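Local structure of Baccell_00875 (Bacteroides cellulosilyticus DSM 14838, 5NO8) at residues V403-L408 and Y686-N691; I592-G597 and F606-P611; F600-L605 and D674-D679. The protein is a polysaccharide lyase that probably removes the L-rhamnose caps linked to glucuronic acid on complex arabinogalactan proteins. All coordinates share one frame; numbering follows the deposited sequence.

Contact 1 of 3, residues V403-L408 and Y686-N691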
# COMPACT_ATOMS: atom_id res chain seq x y z
N VAL A 403 -13.20 -14.99 16.43
CA VAL A 403 -13.09 -16.46 16.43
C VAL A 403 -11.65 -16.92 16.57
O VAL A 403 -11.36 -17.81 17.37
CB VAL A 403 -13.65 -17.12 15.14
CG1 VAL A 403 -13.42 -18.63 15.20
CG2 VAL A 403 -15.11 -16.82 14.99
N LYS A 404 -10.73 -16.36 15.77
CA LYS A 404 -9.36 -16.83 15.81
C LYS A 404 -8.78 -16.58 17.21
O LYS A 404 -8.11 -17.44 17.76
CB LYS A 404 -8.51 -16.19 14.72
CG LYS A 404 -8.89 -16.68 13.34
CD LYS A 404 -7.93 -16.24 12.27
CE LYS A 404 -8.42 -16.69 10.91
NZ LYS A 404 -7.34 -16.52 9.91
N GLN A 405 -9.09 -15.42 17.78
CA GLN A 405 -8.61 -15.10 19.13
C GLN A 405 -9.28 -16.02 20.19
O GLN A 405 -8.64 -16.45 21.14
CB GLN A 405 -8.84 -13.63 19.48
CG GLN A 405 -8.17 -13.19 20.78
CD GLN A 405 -6.64 -13.10 20.75
OE1 GLN A 405 -5.96 -13.55 19.83
NE2 GLN A 405 -6.09 -12.56 21.82
N TYR A 406 -10.54 -16.35 20.00
CA TYR A 406 -11.19 -17.34 20.84
C TYR A 406 -10.49 -18.68 20.78
O TYR A 406 -10.27 -19.34 21.82
CB TYR A 406 -12.68 -17.49 20.46
CG TYR A 406 -13.27 -18.61 21.27
CD1 TYR A 406 -13.68 -18.39 22.58
CD2 TYR A 406 -13.30 -19.90 20.77
CE1 TYR A 406 -14.15 -19.44 23.37
CE2 TYR A 406 -13.78 -20.96 21.54
CZ TYR A 406 -14.20 -20.72 22.84
OH TYR A 406 -14.66 -21.77 23.62
N LEU A 407 -10.10 -19.12 19.59
CA LEU A 407 -9.46 -20.43 19.45
C LEU A 407 -8.13 -20.50 20.21
O LEU A 407 -7.72 -21.58 20.66
CB LEU A 407 -9.28 -20.82 17.99
CG LEU A 407 -10.59 -21.04 17.21
CD1 LEU A 407 -10.26 -21.25 15.74
CD2 LEU A 407 -11.35 -22.23 17.79
N LEU A 408 -7.47 -19.34 20.39
CA LEU A 408 -6.23 -19.25 21.13
C LEU A 408 -6.43 -19.12 22.62
O LEU A 408 -5.73 -19.77 23.40
CB LEU A 408 -5.40 -18.05 20.61
CG LEU A 408 -4.85 -18.26 19.22
CD1 LEU A 408 -4.37 -16.93 18.65
CD2 LEU A 408 -3.69 -19.25 19.23
N TYR A 686 -5.28 -12.05 9.07
CA TYR A 686 -4.18 -12.56 8.31
C TYR A 686 -2.88 -12.67 9.10
O TYR A 686 -2.06 -13.56 8.83
CB TYR A 686 -4.05 -11.79 7.00
CG TYR A 686 -5.13 -12.21 6.03
CD1 TYR A 686 -5.13 -13.50 5.49
CD2 TYR A 686 -6.19 -11.40 5.75
CE1 TYR A 686 -6.12 -13.91 4.62
CE2 TYR A 686 -7.20 -11.80 4.88
CZ TYR A 686 -7.15 -13.05 4.31
OH TYR A 686 -8.13 -13.44 3.45
N TYR A 687 -2.72 -11.81 10.10
CA TYR A 687 -1.59 -11.92 11.02
C TYR A 687 -1.63 -13.30 11.70
O TYR A 687 -0.62 -13.97 11.79
CB TYR A 687 -1.64 -10.82 12.08
CG TYR A 687 -0.48 -10.88 13.01
CD1 TYR A 687 -0.49 -11.71 14.11
CD2 TYR A 687 0.68 -10.13 12.76
CE1 TYR A 687 0.60 -11.79 14.96
CE2 TYR A 687 1.76 -10.22 13.59
CZ TYR A 687 1.71 -11.05 14.69
OH TYR A 687 2.84 -11.13 15.50
N LEU A 688 -2.81 -13.69 12.15
CA LEU A 688 -2.99 -14.97 12.84
C LEU A 688 -2.93 -16.17 11.91
O LEU A 688 -2.48 -17.23 12.33
CB LEU A 688 -4.27 -14.97 13.67
CG LEU A 688 -4.22 -13.97 14.82
CD1 LEU A 688 -5.54 -13.84 15.49
CD2 LEU A 688 -3.15 -14.31 15.85
N LEU A 689 -3.33 -16.00 10.65
CA LEU A 689 -3.06 -17.03 9.64
C LEU A 689 -1.58 -17.28 9.45
O LEU A 689 -1.08 -18.41 9.56
CB LEU A 689 -3.70 -16.64 8.30
CG LEU A 689 -3.42 -17.66 7.17
CD1 LEU A 689 -4.24 -18.92 7.45
CD2 LEU A 689 -3.78 -17.05 5.84
N VAL A 690 -0.84 -16.20 9.18
CA VAL A 690 0.55 -16.29 8.86
C VAL A 690 1.37 -16.84 10.02
O VAL A 690 2.27 -17.64 9.80
CB VAL A 690 1.11 -14.91 8.45
CG1 VAL A 690 2.63 -14.87 8.46
CG2 VAL A 690 0.56 -14.54 7.08
N ASN A 691 1.06 -16.39 11.24
CA ASN A 691 1.88 -16.72 12.40
C ASN A 691 1.46 -17.98 13.13
O ASN A 691 2.29 -18.58 13.80
CB ASN A 691 1.98 -15.53 13.34
CG ASN A 691 2.93 -14.50 12.80
OD1 ASN A 691 4.14 -14.76 12.72
ND2 ASN A 691 2.40 -13.38 12.30
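Lys404 and Leu688 carry this contact, and their torsions explain how two helices whose local axes stay 10.7 Å apart still meet. Lys404 has CG anti to its own carbonyl carbon (chi1 -70°), and the chain runs extended from there to NZ. Leu688 has its CG placed the same way, beside the backbone N, and the two side chains run antiparallel alongside one another. Lys404 CB lies 3.9 Å from Leu688 CD1, while further along Lys404 CD passes Leu688 CB at 4.1 Å; the aliphatic part of the lysine thus packs along the leucine from branch to root. The other branch of the leucine, CD2, is met obliquely by Leu408 CD1 at 4.0 Å.

Helices 396-409 and 682-692 belong to the helical region that forms the C-terminal half of the chain, and the second is its last helix. Their short segments run at 45° to each other and bury 208 Å² in all, with no hydrogen bond between them, so the interface is one of van der Waals contact. Lys404 NZ comes within 4.0 Å of Leu689 CB, but its polar partners are the carbonyl oxygens of Leu694 and Val685 together with a bound glycerol; the amine therefore ties helix 396-409 to residues flanking 686-691. Within 686-691, Asn691 ND2 donates to Tyr687 O (3.1 Å) from above the carbonyl plane and sits over the centre of one face of the Tyr687 ring. Leu689, with CG anti to the backbone N, extends to Tyr623 and Tyr624 of helix 615-629.

Contact 2 of 3, residues I592-G597 and F606-P611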
# COMPACT_ATOMS: atom_id res chain seq x y z
N ILE A 592 1.09 -1.15 -2.88
CA ILE A 592 0.51 0.10 -3.27
C ILE A 592 -1.00 -0.05 -3.33
O ILE A 592 -1.52 -0.91 -4.05
CB ILE A 592 1.00 0.57 -4.64
CG1 ILE A 592 2.51 0.87 -4.62
CG2 ILE A 592 0.21 1.82 -5.08
CD1 ILE A 592 3.11 0.94 -6.01
N ARG A 593 -1.68 0.75 -2.53
CA ARG A 593 -3.13 0.91 -2.53
C ARG A 593 -3.37 2.39 -2.24
O ARG A 593 -2.60 3.02 -1.52
CB ARG A 593 -3.79 0.02 -1.47
CG ARG A 593 -3.42 -1.46 -1.60
CD ARG A 593 -4.12 -2.39 -0.59
NE ARG A 593 -5.56 -2.18 -0.61
CZ ARG A 593 -6.40 -2.68 -1.53
NH1 ARG A 593 -5.97 -3.51 -2.47
NH2 ARG A 593 -7.67 -2.36 -1.50
N HIS A 594 -4.40 2.97 -2.83
CA HIS A 594 -4.53 4.43 -2.81
C HIS A 594 -5.95 4.98 -2.96
O HIS A 594 -6.15 6.13 -3.35
CB HIS A 594 -3.58 5.07 -3.83
CG HIS A 594 -3.80 4.63 -5.25
ND1 HIS A 594 -4.95 4.91 -5.96
CD2 HIS A 594 -3.01 3.92 -6.08
CE1 HIS A 594 -4.85 4.40 -7.17
NE2 HIS A 594 -3.67 3.82 -7.28
N TRP A 595 -6.94 4.21 -2.54
CA TRP A 595 -8.35 4.65 -2.62
C TRP A 595 -9.24 4.38 -1.40
O TRP A 595 -10.32 4.96 -1.29
CB TRP A 595 -8.98 4.02 -3.88
CG TRP A 595 -8.86 2.56 -3.87
CD1 TRP A 595 -9.72 1.66 -3.30
CD2 TRP A 595 -7.79 1.80 -4.41
NE1 TRP A 595 -9.24 0.39 -3.47
CE2 TRP A 595 -8.04 0.45 -4.13
CE3 TRP A 595 -6.63 2.14 -5.09
CZ2 TRP A 595 -7.18 -0.55 -4.52
CZ3 TRP A 595 -5.77 1.15 -5.47
CH2 TRP A 595 -6.04 -0.19 -5.18
N ASP A 596 -8.81 3.54 -0.46
CA ASP A 596 -9.73 3.10 0.59
C ASP A 596 -10.04 4.17 1.62
O ASP A 596 -11.08 4.08 2.27
CB ASP A 596 -9.22 1.82 1.26
CG ASP A 596 -9.31 0.63 0.34
OD1 ASP A 596 -10.46 0.27 0.02
OD2 ASP A 596 -8.25 0.10 -0.11
N GLY A 597 -9.17 5.16 1.78
CA GLY A 597 -9.48 6.31 2.62
C GLY A 597 -10.73 7.05 2.19
O GLY A 597 -11.44 7.61 3.03
N PHE A 606 -9.10 10.22 -1.04
CA PHE A 606 -8.34 9.43 -1.98
C PHE A 606 -6.86 9.69 -1.71
O PHE A 606 -6.50 10.73 -1.16
CB PHE A 606 -8.64 9.80 -3.43
CG PHE A 606 -9.92 9.24 -3.96
CD1 PHE A 606 -10.01 7.91 -4.29
CD2 PHE A 606 -11.04 10.06 -4.13
CE1 PHE A 606 -11.19 7.37 -4.79
CE2 PHE A 606 -12.22 9.54 -4.63
CZ PHE A 606 -12.30 8.19 -4.96
N GLY A 607 -6.03 8.76 -2.11
CA GLY A 607 -4.58 8.89 -2.01
C GLY A 607 -3.94 7.70 -1.32
O GLY A 607 -4.63 6.87 -0.69
N ASP A 608 -2.62 7.64 -1.40
CA ASP A 608 -1.85 6.46 -0.96
C ASP A 608 -2.14 6.12 0.50
O ASP A 608 -2.00 6.98 1.36
CB ASP A 608 -0.35 6.69 -1.06
CG ASP A 608 0.14 6.91 -2.49
OD1 ASP A 608 -0.66 6.80 -3.43
OD2 ASP A 608 1.34 7.20 -2.64
N THR A 609 -2.55 4.88 0.74
CA THR A 609 -2.82 4.37 2.07
C THR A 609 -1.72 3.34 2.29
O THR A 609 -1.64 2.32 1.57
CB THR A 609 -4.19 3.64 2.10
OG1 THR A 609 -4.21 2.68 1.03
CG2 THR A 609 -5.27 4.59 1.89
N PHE A 610 -0.82 3.63 3.22
CA PHE A 610 0.30 2.77 3.50
C PHE A 610 0.48 2.65 5.01
O PHE A 610 0.99 3.58 5.62
CB PHE A 610 1.58 3.36 2.94
CG PHE A 610 1.80 3.15 1.48
CD1 PHE A 610 2.02 1.89 0.95
CD2 PHE A 610 1.97 4.25 0.63
CE1 PHE A 610 2.34 1.71 -0.38
CE2 PHE A 610 2.26 4.08 -0.71
CZ PHE A 610 2.44 2.81 -1.22
N PRO A 611 0.08 1.54 5.64
CA PRO A 611 -0.55 0.39 5.02
C PRO A 611 -2.04 0.53 4.95
O PRO A 611 -2.65 1.33 5.68
CB PRO A 611 -0.13 -0.75 5.96
CG PRO A 611 -0.06 -0.11 7.29
CD PRO A 611 0.30 1.33 7.08
O HOH W 1 -6.44 2.03 -0.52
O HOH W 2 -7.41 6.53 -0.08
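One face of the Arg593 guanidinium is overlaid by Trp595 CZ2, 3.3 Å above its plane, and one face of the His594 ring by Trp595 CE3, both toward the rim; His594 ND1 lies in plane at the indole edge, and water 1 sits over one indole face, toward the rim. Trp595 and His594 reach this grouping with CG wedged between backbone N and carbonyl carbon (chi1 56° for the tryptophan). The Phe606 ring has His594 O at its edge, and its CD1 meets Trp595 CB.

Segment 592-597 leads into helix 596-600, with Trp595 at the N-cap position, and 606-611, in the loop that follows, folds back against 592-597, the touching parts 126° apart. Thr609 N donates to Arg593 O at 2.9 Å, almost straight (171°), and Gly607 N to His594 O, both from above the carbonyl plane. Water 1 links Asp596 N and OD2 to Thr609 OG1.

Arg593 bends at chi3, and NH2 forms a salt bridge with the syn lone pair of Asp596 OD2 (2.9 Å); NH1 pairs with Glu541. A glycerol, probably from the crystallisation liquor, bonds Arg593, Trp595 and Asp596 and marks what may be a pocket. Ile592 CG1 packs beside Phe610 CZ (3.9 Å).

Contact 3 of 3, residues F600-L605 and D674-D679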
# COMPACT_ATOMS: atom_id res chain seq x y z
N PHE A 600 -13.96 4.20 2.68
CA PHE A 600 -14.13 3.64 4.04
C PHE A 600 -13.88 4.59 5.20
O PHE A 600 -14.38 4.37 6.30
CB PHE A 600 -13.26 2.39 4.16
CG PHE A 600 -13.69 1.29 3.24
CD1 PHE A 600 -13.22 1.22 1.94
CD2 PHE A 600 -14.62 0.34 3.66
CE1 PHE A 600 -13.64 0.21 1.09
CE2 PHE A 600 -15.03 -0.66 2.81
CZ PHE A 600 -14.56 -0.72 1.52
N GLY A 601 -13.14 5.68 4.97
CA GLY A 601 -12.69 6.54 6.06
C GLY A 601 -13.63 7.67 6.37
O GLY A 601 -14.45 8.07 5.51
N LYS A 602 -13.49 8.22 7.57
CA LYS A 602 -14.18 9.44 7.95
C LYS A 602 -13.76 10.65 7.10
O LYS A 602 -14.60 11.50 6.76
CB LYS A 602 -13.90 9.80 9.41
CG LYS A 602 -14.83 10.91 9.91
CD LYS A 602 -14.69 11.11 11.40
CE LYS A 602 -15.76 12.02 11.96
NZ LYS A 602 -15.38 12.44 13.34
N ARG A 603 -12.47 10.76 6.79
CA ARG A 603 -11.94 11.95 6.08
C ARG A 603 -12.15 11.90 4.57
O ARG A 603 -11.89 12.91 3.88
CB ARG A 603 -10.46 12.11 6.39
CG ARG A 603 -10.14 12.36 7.85
CD ARG A 603 -10.64 13.69 8.38
NE ARG A 603 -10.27 13.80 9.79
CZ ARG A 603 -9.04 14.06 10.26
NH1 ARG A 603 -8.01 14.31 9.42
NH2 ARG A 603 -8.83 14.10 11.57
N GLU A 604 -12.54 10.72 4.06
CA GLU A 604 -12.93 10.51 2.66
C GLU A 604 -11.84 10.95 1.66
O GLU A 604 -12.13 11.48 0.59
CB GLU A 604 -14.27 11.20 2.37
CG GLU A 604 -15.39 10.67 3.29
CD GLU A 604 -16.75 11.27 2.98
OE1 GLU A 604 -16.84 12.19 2.14
OE2 GLU A 604 -17.75 10.81 3.59
N LEU A 605 -10.58 10.74 2.03
CA LEU A 605 -9.45 11.16 1.18
C LEU A 605 -8.98 10.04 0.27
O LEU A 605 -8.46 9.02 0.76
CB LEU A 605 -8.27 11.60 2.04
CG LEU A 605 -7.99 13.07 2.30
CD1 LEU A 605 -6.68 13.20 3.07
CD2 LEU A 605 -7.89 13.84 1.00
N ASP A 674 -6.75 7.55 9.62
CA ASP A 674 -8.16 7.91 9.56
C ASP A 674 -8.86 7.54 10.87
O ASP A 674 -8.60 6.46 11.42
CB ASP A 674 -8.85 7.24 8.39
CG ASP A 674 -10.23 7.82 8.16
OD1 ASP A 674 -11.16 7.39 8.88
OD2 ASP A 674 -10.32 8.76 7.32
N PRO A 675 -9.71 8.44 11.40
CA PRO A 675 -10.30 8.20 12.71
C PRO A 675 -11.42 7.17 12.79
O PRO A 675 -11.93 6.98 13.88
CB PRO A 675 -10.81 9.58 13.11
CG PRO A 675 -10.97 10.34 11.87
CD PRO A 675 -9.92 9.82 10.94
N TYR A 676 -11.82 6.54 11.69
CA TYR A 676 -12.76 5.42 11.76
C TYR A 676 -12.01 4.11 11.91
O TYR A 676 -11.05 3.86 11.19
CB TYR A 676 -13.65 5.27 10.50
CG TYR A 676 -14.85 6.20 10.39
CD1 TYR A 676 -15.26 7.02 11.44
CD2 TYR A 676 -15.61 6.22 9.22
CE1 TYR A 676 -16.39 7.85 11.33
CE2 TYR A 676 -16.73 7.05 9.09
CZ TYR A 676 -17.09 7.86 10.14
OH TYR A 676 -18.18 8.70 10.05
N ALA A 677 -12.49 3.27 12.82
CA ALA A 677 -12.24 1.83 12.72
C ALA A 677 -13.39 1.27 11.89
O ALA A 677 -14.57 1.39 12.26
CB ALA A 677 -12.21 1.18 14.08
N ASN A 678 -13.04 0.72 10.74
CA ASN A 678 -14.01 0.20 9.82
C ASN A 678 -13.71 -1.26 9.56
O ASN A 678 -14.22 -2.13 10.28
CB ASN A 678 -14.05 1.13 8.57
CG ASN A 678 -15.15 0.76 7.62
OD1 ASN A 678 -15.51 -0.40 7.54
ND2 ASN A 678 -15.70 1.76 6.87
N ASP A 679 -12.86 -1.56 8.59
CA ASP A 679 -12.66 -2.91 8.08
C ASP A 679 -11.25 -3.52 8.31
O ASP A 679 -10.98 -4.64 7.90
CB ASP A 679 -13.06 -2.97 6.57
CG ASP A 679 -12.50 -1.82 5.71
OD1 ASP A 679 -12.12 -0.72 6.22
OD2 ASP A 679 -12.43 -2.04 4.47
O HOH W 3 -9.34 9.34 4.75
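This is a largely buried contact, mixed polar and CH-pi, that fastens the loop after helix 596-600 to the end of strand 672-677, burying 458 Å². Asp674 is its centre: with CG anti to the backbone N (chi1 -168°), it offers the syn lone pairs of both carboxylate oxygens to successive amides, OD1 to Lys602 N at 2.8 Å and OD2 to Arg603 N at 3.0 Å. OD1 also accepts from Tyr676 N, from above the carboxylate plane, closing an Asx turn, and water 3 donates to OD2. An alanine here would remove the carboxylate that accepts from Lys602 N, Arg603 N and Tyr676 N, and would probably loosen the loop.

The strand lies in a four-stranded antiparallel sheet, between 369-370 and 659-660. The Tyr676 ring receives Lys602 CB over its centre, a CH-pi contact 3.6 Å from the centroid, and the lysine NZ forms salt bridges with Glu372 and Asp370. Asn678 ND2 donates to Phe600 O on an in-plane lone pair (3.0 Å) and also bonds Asp388 O, while OD1 accepts from Arg395. Asp679 OD2 sits 3.3 Å above one face of the Phe600 ring, toward its rim; Tyr613 also bonds this oxygen.

Contacts 2 and 3 are neighbours: their centres lie 11 Å apart, and helix 596-600 carries the chain from 592-597 into 600-605, which leads directly into 606-611. Along the sequence their segments alternate, so the stretch between the two self-contacting segments of contact 2 is the one held to 674-679. Contact 1 stands apart, its centre 25 Å from that of contact 2 and 24 Å from that of contact 3, although strand 672-677 and helix 682-692 follow each other in the chain. Glycerol, probably from the crystallisation liquor, lies about 3 Å from the Asp596 side chain and about 4 Å from that of Phe600, where it may mark a pocket, but also about 3 Å from Lys404 in contact 1.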